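Local coordinates for protein 3-hydroxyacyl-thioester dehydratase Z (Mycobacterium tuberculosis, PDB 2C2I) that probably catalyses the reversible hydration of trans-2-enoyl-CoA to (3R)-3-hydroxyacyl-CoA, as a homodimeric hotdog-fold enzyme of lipid metabolism, at residues E29-F34 / I44-E49; A68-L73 / T129-E134; D22-T27 / Q74-T79; A8-A13 / G121-T126. All coordinates share one frame; numbering follows the deposited sequence.

Overall arrangement
From the N terminus, interaction 4 sets helix 7-12 against strand 122-133, closing the longest loop of the four. Interaction 3 opens next, at the end of strand 17-25, and closes on the residues that follow helix 70-75; its loop lies inside that of interaction 4 and itself encloses interaction 1, the local pairing of helix 28-38 with helix 43-46. Interaction 2 opens on helix 70-75, closes on strand 122-133 and crosses both 3 and 4. Interactions 2 and 3, with centres about 7 Å apart, fasten one helical segment to the sheet, whereas the centres of interactions 1 and 4 are about 37 Å apart, on opposite sides of the chain's centre.

Interaction 1 (E29-F34 / I44-E49); sequences EEVNLF and IHVDPE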
# COMPACT_ATOMS: atom_id res chain seq x y z
N GLU A 29 -3.66 -2.16 -18.13
CA GLU A 29 -2.20 -2.09 -18.27
C GLU A 29 -1.54 -1.74 -16.94
O GLU A 29 -0.53 -2.32 -16.58
CB GLU A 29 -1.80 -1.09 -19.37
CG GLU A 29 -0.56 -0.24 -19.08
CD GLU A 29 0.69 -0.56 -19.90
OE1 GLU A 29 1.40 0.42 -20.24
OE2 GLU A 29 1.00 -1.74 -20.19
N GLU A 30 -2.13 -0.79 -16.21
CA GLU A 30 -1.58 -0.39 -14.91
C GLU A 30 -1.74 -1.50 -13.89
O GLU A 30 -0.84 -1.71 -13.06
CB GLU A 30 -2.24 0.89 -14.41
CG GLU A 30 -1.92 2.10 -15.27
CD GLU A 30 -2.73 3.32 -14.88
OE1 GLU A 30 -3.87 3.16 -14.36
OE2 GLU A 30 -2.20 4.44 -15.06
N VAL A 31 -2.88 -2.18 -13.95
CA VAL A 31 -3.19 -3.25 -12.98
C VAL A 31 -2.22 -4.42 -13.19
O VAL A 31 -1.71 -4.99 -12.22
CB VAL A 31 -4.67 -3.68 -13.05
CG1 VAL A 31 -4.94 -4.90 -12.15
CG2 VAL A 31 -5.59 -2.54 -12.63
N ASN A 32 -1.97 -4.75 -14.46
CA ASN A 32 -0.95 -5.75 -14.85
C ASN A 32 0.47 -5.39 -14.43
O ASN A 32 1.20 -6.26 -13.94
CB ASN A 32 -0.99 -5.97 -16.36
CG ASN A 32 -2.32 -6.51 -16.84
OD1 ASN A 32 -3.18 -6.88 -16.05
ND2 ASN A 32 -2.49 -6.55 -18.16
N LEU A 33 0.87 -4.13 -14.59
CA LEU A 33 2.21 -3.70 -14.19
C LEU A 33 2.32 -3.83 -12.67
O LEU A 33 3.37 -4.22 -12.18
CB LEU A 33 2.50 -2.26 -14.59
CG LEU A 33 2.66 -1.89 -16.08
CD1 LEU A 33 2.80 -0.40 -16.29
CD2 LEU A 33 3.83 -2.63 -16.67
N PHE A 34 1.24 -3.49 -11.95
CA PHE A 34 1.21 -3.59 -10.49
C PHE A 34 1.41 -5.03 -10.02
O PHE A 34 2.16 -5.30 -9.05
CB PHE A 34 -0.10 -3.03 -9.92
CG PHE A 34 -0.04 -2.78 -8.43
CD1 PHE A 34 0.56 -1.63 -7.93
CD2 PHE A 34 -0.56 -3.72 -7.53
CE1 PHE A 34 0.62 -1.40 -6.53
CE2 PHE A 34 -0.50 -3.51 -6.13
CZ PHE A 34 0.09 -2.35 -5.64
N ILE A 44 -8.81 -12.18 -9.85
CA ILE A 44 -9.74 -11.04 -9.74
C ILE A 44 -9.17 -9.73 -10.31
O ILE A 44 -9.93 -8.83 -10.68
CB ILE A 44 -10.24 -10.80 -8.29
CG1 ILE A 44 -9.07 -10.46 -7.36
CG2 ILE A 44 -10.99 -12.01 -7.77
CD1 ILE A 44 -9.53 -10.08 -5.94
N HIS A 45 -7.84 -9.62 -10.39
CA HIS A 45 -7.19 -8.41 -10.91
C HIS A 45 -6.74 -8.57 -12.35
O HIS A 45 -6.75 -7.59 -13.11
CB HIS A 45 -5.99 -8.00 -10.05
CG HIS A 45 -6.27 -7.97 -8.57
ND1 HIS A 45 -7.25 -7.16 -8.01
CD2 HIS A 45 -5.72 -8.65 -7.55
CE1 HIS A 45 -7.28 -7.36 -6.71
NE2 HIS A 45 -6.35 -8.25 -6.40
N VAL A 46 -6.33 -9.78 -12.75
CA VAL A 46 -5.60 -9.90 -14.02
C VAL A 46 -6.15 -10.92 -15.03
O VAL A 46 -5.62 -11.01 -16.14
CB VAL A 46 -4.06 -10.11 -13.81
CG1 VAL A 46 -3.46 -8.95 -12.97
CG2 VAL A 46 -3.78 -11.43 -13.17
N ASP A 47 -7.20 -11.63 -14.66
CA ASP A 47 -7.74 -12.68 -15.53
C ASP A 47 -9.12 -12.29 -16.00
O ASP A 47 -10.10 -12.61 -15.35
CB ASP A 47 -7.80 -14.01 -14.77
CG ASP A 47 -8.06 -15.21 -15.70
OD1 ASP A 47 -8.82 -15.05 -16.66
OD2 ASP A 47 -7.49 -16.29 -15.44
N PRO A 48 -9.21 -11.59 -17.15
CA PRO A 48 -10.49 -11.09 -17.63
C PRO A 48 -11.57 -12.15 -17.72
O PRO A 48 -12.68 -11.91 -17.32
CB PRO A 48 -10.14 -10.55 -19.03
CG PRO A 48 -8.75 -10.16 -18.93
CD PRO A 48 -8.11 -11.21 -18.05
N GLU A 49 -11.22 -13.34 -18.21
CA GLU A 49 -12.20 -14.40 -18.37
C GLU A 49 -12.72 -14.91 -17.03
O GLU A 49 -13.93 -15.08 -16.83
CB GLU A 49 -11.62 -15.54 -19.22
CG GLU A 49 -11.43 -15.18 -20.69
CD GLU A 49 -10.16 -14.38 -20.98
OE1 GLU A 49 -9.19 -14.39 -20.17
OE2 GLU A 49 -10.13 -13.73 -22.05
O HOH W 1 -5.07 -8.93 -17.84
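Val-31 lays its CG1 methyl across the end of helix 43-46, 3.4 Å from His-45 O and 3.9 Å from His-45 CB. Its side chain and that of His-45 cross at about a right angle. With CG1 anti to the backbone N (chi1 174°), this branch spans the gap between the helices, while CG2 faces Ile-26. The carbonyl beneath the methyl has its own polar partner, because Gln-28 NE2 hydrogen-bonds to His-45 O.

One residue on, Asn-32 brings OD1 within 3.7 Å of Val-46 CG1, a polar-to-apolar contact made where the residues are only partly buried. The same Gln-28 NE2 holds Asn-32 OD1, linking the amide to the opposite helix. A water adds a second bridge: it donates to Val-46 O at 2.7 Å and, weakly, to Asn-32 OD1 at 3.3 Å. Val-46 CG1 also meets Val-31 CG1 at 4.4 Å, so one methyl touches two successive residues of the first helix.

The His-45 ring turns away from this interface. Ile-44 CG1 lies 3.6 Å above one face, His-62 stacks on the ring, and ND1 bonds to Ile-60 O; His-45 is probably important for catalysis, as in related hydratases. Beyond the pair, Val-31 also packs on Met-65 of helix 63-68, and Phe-34, further along helix 28-38, meets Phe-34 of the second subunit.

Interaction 2 (A68-L73 / T129-E134); sequences ALLPRL and TTVEVE
Leu-70 overlaps two residues of strand 122-133 at once, with its forked end doing the touching. Its CD1 methyl lies 4.0 Å from Val-131 CG2 and 4.2 Å from Thr-129 CG2, while CD2 approaches Thr-129 OG1 at 4.1 Å. The first torsion of Leu-70 is far from a staggered value (chi1 -101°), and together with chi2 it swings the fork nearer the strand than the start of the side chain would suggest.

The side chains of Leu-70 and Thr-129 run antiparallel alongside each other, with Leu-70 CG and CD2 beside Thr-129 OG1; those of Leu-70 and Val-131 cross obliquely. The Thr-129 and Val-131 side chains point from one face of the strand toward the helix, two residues apart, and Leu-70 CD1 sits where it can reach both. The threonine hydroxyl is buried but has polar partners: OG1 is hydrogen-bonded to Ser-110 OG and to Gln-74 NE2, the latter from the next turn of the same helix. With Leu-70 it meets carbons alone, so that contact is van der Waals.

Leu-73 flanks the pair just beyond contact range, with its CD1 4.6 Å from Val-131 CG1.

All three touching residues are buried close to the centre of the chain. In this hotdog fold the antiparallel sheet wraps around the helical segment: Leu-70 also packs on Ala-143 and Ser-145 of strand 141-149, Leu-73 on Ala-108 of strand 105-119 and on Val-24 of strand 17-25, while Pro-71 faces Phe-64 of the second subunit.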
# COMPACT_ATOMS: atom_id res chain seq x y z
N ALA A 68 -1.82 3.09 -3.04
CA ALA A 68 -0.56 3.62 -3.57
C ALA A 68 -0.72 4.74 -4.60
O ALA A 68 0.28 5.35 -5.02
CB ALA A 68 0.29 2.46 -4.15
N LEU A 69 -1.96 5.01 -5.02
CA LEU A 69 -2.21 6.22 -5.81
C LEU A 69 -2.16 7.52 -4.98
O LEU A 69 -2.17 8.61 -5.55
CB LEU A 69 -3.54 6.13 -6.57
CG LEU A 69 -3.77 4.97 -7.54
CD1 LEU A 69 -5.22 5.01 -8.07
CD2 LEU A 69 -2.77 5.03 -8.70
N LEU A 70 -2.07 7.42 -3.65
CA LEU A 70 -2.10 8.63 -2.81
C LEU A 70 -1.04 9.68 -3.17
O LEU A 70 -1.36 10.87 -3.29
CB LEU A 70 -2.07 8.27 -1.30
CG LEU A 70 -3.41 8.33 -0.58
CD1 LEU A 70 -4.48 7.48 -1.32
CD2 LEU A 70 -3.20 7.88 0.89
N PRO A 71 0.24 9.27 -3.31
CA PRO A 71 1.25 10.25 -3.74
C PRO A 71 0.93 11.00 -5.05
O PRO A 71 0.99 12.23 -5.08
CB PRO A 71 2.53 9.41 -3.85
CG PRO A 71 2.30 8.28 -2.80
CD PRO A 71 0.84 7.95 -3.00
N ARG A 72 0.58 10.28 -6.11
CA ARG A 72 0.24 10.95 -7.39
C ARG A 72 -0.93 11.92 -7.20
O ARG A 72 -0.89 13.05 -7.69
CB ARG A 72 -0.14 9.93 -8.47
CG ARG A 72 -0.73 10.54 -9.73
CD ARG A 72 -1.08 9.48 -10.76
NE ARG A 72 -1.46 10.10 -12.02
CZ ARG A 72 -2.15 9.49 -12.98
NH1 ARG A 72 -2.53 8.23 -12.83
NH2 ARG A 72 -2.46 10.15 -14.09
N LEU A 73 -1.96 11.47 -6.51
CA LEU A 73 -3.20 12.26 -6.39
C LEU A 73 -2.98 13.50 -5.51
O LEU A 73 -3.47 14.60 -5.82
CB LEU A 73 -4.34 11.37 -5.93
CG LEU A 73 -4.72 10.18 -6.85
CD1 LEU A 73 -5.88 9.38 -6.27
CD2 LEU A 73 -5.08 10.63 -8.25
N THR A 129 -7.42 10.97 3.58
CA THR A 129 -7.79 10.98 2.17
C THR A 129 -9.00 10.08 1.98
O THR A 129 -9.12 9.03 2.62
CB THR A 129 -6.62 10.51 1.23
OG1 THR A 129 -5.45 11.32 1.44
CG2 THR A 129 -7.00 10.63 -0.23
N THR A 130 -9.91 10.52 1.11
CA THR A 130 -10.96 9.69 0.64
C THR A 130 -10.79 9.61 -0.84
O THR A 130 -10.65 10.64 -1.49
CB THR A 130 -12.34 10.26 1.04
OG1 THR A 130 -12.50 10.07 2.45
CG2 THR A 130 -13.47 9.52 0.32
N VAL A 131 -10.75 8.39 -1.37
CA VAL A 131 -10.70 8.18 -2.81
C VAL A 131 -12.09 7.71 -3.24
O VAL A 131 -12.57 6.65 -2.80
CB VAL A 131 -9.63 7.11 -3.22
CG1 VAL A 131 -9.51 7.01 -4.73
CG2 VAL A 131 -8.26 7.46 -2.64
N GLU A 132 -12.75 8.51 -4.08
CA GLU A 132 -14.04 8.11 -4.66
C GLU A 132 -13.81 7.42 -5.99
O GLU A 132 -12.82 7.67 -6.66
CB GLU A 132 -14.96 9.32 -4.84
CG GLU A 132 -14.53 10.30 -5.90
CD GLU A 132 -15.45 11.53 -5.93
OE1 GLU A 132 -16.69 11.35 -6.04
OE2 GLU A 132 -14.94 12.65 -5.81
N VAL A 133 -14.76 6.56 -6.38
CA VAL A 133 -14.70 5.92 -7.71
C VAL A 133 -16.02 6.21 -8.44
O VAL A 133 -17.09 6.02 -7.89
CB VAL A 133 -14.30 4.39 -7.64
CG1 VAL A 133 -15.09 3.62 -6.57
CG2 VAL A 133 -14.40 3.71 -9.00
N GLU A 134 -15.92 6.69 -9.68
CA GLU A 134 -17.03 7.34 -10.38
C GLU A 134 -18.36 6.58 -10.52
O GLU A 134 -19.43 7.23 -10.57
CB GLU A 134 -16.56 7.84 -11.74
CG GLU A 134 -17.44 8.93 -12.36
CD GLU A 134 -16.81 9.53 -13.59
OE1 GLU A 134 -16.24 8.76 -14.39
OE2 GLU A 134 -16.88 10.77 -13.74

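Interaction 3 (D22-T27 / Q74-T79); sequences DWVTIT and QHQMYT
Asp-22 and Gln-76 meet with their flat ends loosely face to face, the carboxylate and amide planes 31° apart. Asp-22 OD2 lies above the amide of Gln-76, 3.7 Å from Gln-76 CD and 3.5 Å from Gln-76 OE1. What fixes the pair, however, is a backbone-to-side-chain hydrogen bond: Asp-22 N donates to Gln-76 OE1 at 2.7 Å with an N-H...O angle of 149°. The donor nitrogen lies nearly on the extension of the amide C=O bond, the C=O...N angle being 164°.

Gln-76 reaches this position as an extended arm. Its CG is beside the backbone N, and from there the chain runs straight, placing the amide alongside Asp-22 and Val-24. The bond from Asp-22 N settles which way round the amide sits, with OE1 at Asp-22 and Gln-76 NE2 turned toward Val-24, whose CG1 is 3.9 Å away.

Val-24 is the buried part of the contact. Besides touching the glutamine amide, it packs on the helical segment one turn earlier, where Val-24 CG1 is 3.6 Å from Leu-73 CD2.

Gln-74 O accepts from Tyr-78 N and from the N of Met-77, a selenomethionine, as the chain turns toward Thr-79. The contact thus joins the residues that follow helix 70-75 to strand 17-25, at one edge of the sheet within this chain, an element of the hotdog fold, in which a curved antiparallel sheet wraps a helix.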
# COMPACT_ATOMS: atom_id res chain seq x y z
N ASP A 22 -7.61 15.60 -9.77
CA ASP A 22 -8.36 15.35 -11.00
C ASP A 22 -8.87 13.90 -10.98
O ASP A 22 -8.46 13.09 -10.13
CB ASP A 22 -7.46 15.56 -12.23
CG ASP A 22 -6.66 16.87 -12.18
OD1 ASP A 22 -7.13 17.86 -11.58
OD2 ASP A 22 -5.55 16.90 -12.77
N TRP A 23 -9.78 13.58 -11.89
CA TRP A 23 -10.13 12.19 -12.15
C TRP A 23 -8.95 11.53 -12.87
O TRP A 23 -8.33 12.13 -13.77
CB TRP A 23 -11.39 12.11 -13.02
CG TRP A 23 -12.66 12.51 -12.33
CD1 TRP A 23 -13.37 13.69 -12.49
CD2 TRP A 23 -13.40 11.73 -11.37
NE1 TRP A 23 -14.49 13.68 -11.68
CE2 TRP A 23 -14.53 12.49 -10.99
CE3 TRP A 23 -13.20 10.47 -10.80
CZ2 TRP A 23 -15.47 12.03 -10.06
CZ3 TRP A 23 -14.14 10.01 -9.88
CH2 TRP A 23 -15.26 10.79 -9.51
N VAL A 24 -8.63 10.30 -12.47
CA VAL A 24 -7.63 9.50 -13.17
C VAL A 24 -8.27 8.16 -13.51
O VAL A 24 -9.03 7.60 -12.71
CB VAL A 24 -6.28 9.31 -12.38
CG1 VAL A 24 -5.76 10.63 -11.81
CG2 VAL A 24 -6.38 8.25 -11.31
N THR A 25 -7.98 7.66 -14.71
CA THR A 25 -8.54 6.39 -15.16
C THR A 25 -7.58 5.26 -14.82
O THR A 25 -6.39 5.33 -15.15
CB THR A 25 -8.84 6.42 -16.68
OG1 THR A 25 -9.81 7.44 -16.94
CG2 THR A 25 -9.38 5.05 -17.17
N ILE A 26 -8.09 4.24 -14.14
CA ILE A 26 -7.27 3.06 -13.78
C ILE A 26 -7.41 2.01 -14.87
O ILE A 26 -8.50 1.46 -15.08
CB ILE A 26 -7.67 2.51 -12.38
CG1 ILE A 26 -7.46 3.57 -11.27
CG2 ILE A 26 -6.89 1.23 -12.02
CD1 ILE A 26 -6.16 4.41 -11.41
N THR A 27 -6.31 1.74 -15.57
CA THR A 27 -6.34 0.84 -16.74
C THR A 27 -5.90 -0.58 -16.43
O THR A 27 -5.24 -0.83 -15.42
CB THR A 27 -5.46 1.36 -17.90
OG1 THR A 27 -4.08 1.36 -17.52
CG2 THR A 27 -5.90 2.77 -18.31
N GLN A 74 -2.23 13.32 -4.43
CA GLN A 74 -1.88 14.43 -3.53
C GLN A 74 -0.93 15.44 -4.21
O GLN A 74 -1.04 16.63 -3.97
CB GLN A 74 -1.31 13.90 -2.21
CG GLN A 74 -2.38 13.20 -1.37
CD GLN A 74 -1.82 12.36 -0.23
OE1 GLN A 74 -0.61 12.28 -0.03
NE2 GLN A 74 -2.72 11.71 0.51
N HIS A 75 -0.07 14.96 -5.10
CA HIS A 75 0.82 15.85 -5.88
C HIS A 75 0.02 16.81 -6.79
O HIS A 75 0.46 17.94 -7.04
CB HIS A 75 1.82 15.02 -6.70
CG HIS A 75 2.85 15.84 -7.42
ND1 HIS A 75 4.00 16.29 -6.81
CD2 HIS A 75 2.92 16.26 -8.70
CE1 HIS A 75 4.73 16.96 -7.68
NE2 HIS A 75 4.10 16.96 -8.84
N GLN A 76 -1.15 16.36 -7.24
CA GLN A 76 -2.09 17.17 -8.00
C GLN A 76 -2.74 18.26 -7.13
O GLN A 76 -3.23 19.26 -7.65
CB GLN A 76 -3.20 16.31 -8.63
CG GLN A 76 -2.74 15.43 -9.80
CD GLN A 76 -3.86 14.62 -10.41
OE1 GLN A 76 -5.02 14.76 -10.05
NE2 GLN A 76 -3.51 13.77 -11.36
N MSE A 77 -2.71 18.05 -5.81
CA MSE A 77 -3.36 18.97 -4.85
C MSE A 77 -2.45 20.06 -4.29
O MSE A 77 -2.89 21.20 -4.14
CB MSE A 77 -3.92 18.18 -3.67
CG MSE A 77 -4.90 17.09 -4.05
SE MSE A 77 -5.40 16.21 -2.40
CE MSE A 77 -6.00 14.56 -3.07
N TYR A 78 -1.22 19.71 -3.91
CA TYR A 78 -0.31 20.65 -3.24
C TYR A 78 1.11 20.21 -3.39
O TYR A 78 1.38 19.05 -3.72
CB TYR A 78 -0.64 20.81 -1.73
CG TYR A 78 -0.57 19.52 -0.94
CD1 TYR A 78 0.57 19.18 -0.21
CD2 TYR A 78 -1.64 18.64 -0.94
CE1 TYR A 78 0.62 17.97 0.50
CE2 TYR A 78 -1.60 17.44 -0.25
CZ TYR A 78 -0.48 17.11 0.46
OH TYR A 78 -0.49 15.91 1.15
N THR A 79 2.03 21.15 -3.19
CA THR A 79 3.43 20.82 -3.06
C THR A 79 4.00 21.58 -1.87
O THR A 79 3.40 22.56 -1.42
CB THR A 79 4.24 21.17 -4.32
OG1 THR A 79 4.14 22.57 -4.57
CG2 THR A 79 3.71 20.39 -5.54

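Interaction 4 (A8-A13 / G121-T126); sequences ADLAAA and GTVQAT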
# COMPACT_ATOMS: atom_id res chain seq x y z
N ALA A 8 6.98 25.20 7.75
CA ALA A 8 6.29 26.07 8.73
C ALA A 8 4.90 26.45 8.23
O ALA A 8 3.92 26.55 8.99
CB ALA A 8 7.12 27.30 9.01
N ASP A 9 4.78 26.64 6.92
CA ASP A 9 3.51 27.08 6.36
C ASP A 9 2.56 25.91 6.33
O ASP A 9 1.36 26.07 6.51
CB ASP A 9 3.69 27.67 4.97
CG ASP A 9 4.38 29.04 5.01
OD1 ASP A 9 4.71 29.52 6.12
OD2 ASP A 9 4.57 29.64 3.92
N LEU A 10 3.12 24.72 6.11
CA LEU A 10 2.36 23.48 6.20
C LEU A 10 1.78 23.29 7.62
O LEU A 10 0.58 23.05 7.80
CB LEU A 10 3.26 22.30 5.79
CG LEU A 10 2.59 20.93 5.66
CD1 LEU A 10 1.63 20.91 4.49
CD2 LEU A 10 3.63 19.82 5.58
N ALA A 11 2.64 23.43 8.63
CA ALA A 11 2.23 23.34 10.03
C ALA A 11 1.08 24.29 10.37
O ALA A 11 0.14 23.92 11.07
CB ALA A 11 3.41 23.58 10.95
N ALA A 12 1.13 25.51 9.83
CA ALA A 12 0.08 26.51 10.09
C ALA A 12 -1.28 26.14 9.48
O ALA A 12 -2.32 26.70 9.87
CB ALA A 12 0.51 27.87 9.59
N ALA A 13 -1.26 25.21 8.53
CA ALA A 13 -2.47 24.77 7.81
C ALA A 13 -3.07 23.49 8.38
O ALA A 13 -4.04 22.95 7.81
CB ALA A 13 -2.17 24.62 6.32
N GLY A 121 14.34 20.86 9.62
CA GLY A 121 13.53 21.12 8.43
C GLY A 121 12.70 19.92 8.01
O GLY A 121 11.89 20.01 7.06
N THR A 122 12.89 18.79 8.72
CA THR A 122 12.10 17.56 8.52
C THR A 122 10.82 17.56 9.37
O THR A 122 10.85 17.63 10.61
CB THR A 122 12.94 16.32 8.89
OG1 THR A 122 13.99 16.15 7.91
CG2 THR A 122 12.08 15.05 8.95
N VAL A 123 9.69 17.51 8.68
CA VAL A 123 8.39 17.48 9.35
C VAL A 123 7.57 16.29 8.86
O VAL A 123 7.80 15.78 7.78
CB VAL A 123 7.60 18.80 9.20
CG1 VAL A 123 8.48 20.02 9.57
CG2 VAL A 123 7.03 18.95 7.80
N GLN A 124 6.64 15.84 9.69
CA GLN A 124 5.82 14.69 9.39
C GLN A 124 4.37 15.14 9.37
O GLN A 124 3.88 15.61 10.39
CB GLN A 124 6.01 13.69 10.51
CG GLN A 124 5.50 12.33 10.26
CD GLN A 124 6.41 11.33 10.94
OE1 GLN A 124 7.46 10.95 10.40
NE2 GLN A 124 6.04 10.91 12.13
N ALA A 125 3.71 14.96 8.23
CA ALA A 125 2.31 15.37 8.07
C ALA A 125 1.40 14.14 8.11
O ALA A 125 1.65 13.17 7.41
CB ALA A 125 2.15 16.08 6.77
N THR A 126 0.36 14.21 8.92
CA THR A 126 -0.66 13.17 8.94
C THR A 126 -1.82 13.69 8.09
O THR A 126 -2.34 14.78 8.31
CB THR A 126 -1.06 12.84 10.37
OG1 THR A 126 0.10 12.40 11.08
CG2 THR A 126 -2.16 11.75 10.42
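Leu-10 O receives the shortest polar bond here, from Ala-13 N at 2.9 Å, and Ala-13 N also leans weakly on Asp-9 O at 3.4 Å. Two successive carbonyls thus share one N-H as helix 7-12 finishes, and the same last turn carries the Leu-10 side chain that touches the strand.

The contact itself is apolar and rests on a single methyl. Leu-10 CD2 lies 4.2 Å from Val-123 CG2 and equally 4.2 Å from Ala-125 CB, although those two carbons are 5.8 Å apart; the methyl therefore sits astride the two. Extension of Leu-10 away from its helix, with CG opposite the backbone N (chi1 -173°), carries CD2 that far. On the strand side, chi1 of -51° puts Val-123 CG1 opposite the carbonyl carbon and leaves CG2, the branch that touches Leu-10, between the backbone N and the carbonyl carbon.

Two residues apart on strand 122-133, part of the antiparallel sheet of the hotdog fold, Val-123 and Ala-125 share the face that looks toward the helix. Leu-10 also packs on Phe-4, Leu-112 and Tyr-149, so the N-terminal helix covers this end of the sheet.

Gln-124, between the two contact residues, points its side chain away from the helix. There its OE1 bonds to Arg-148 NE, and both residues probably contribute to substrate binding across the homodimer.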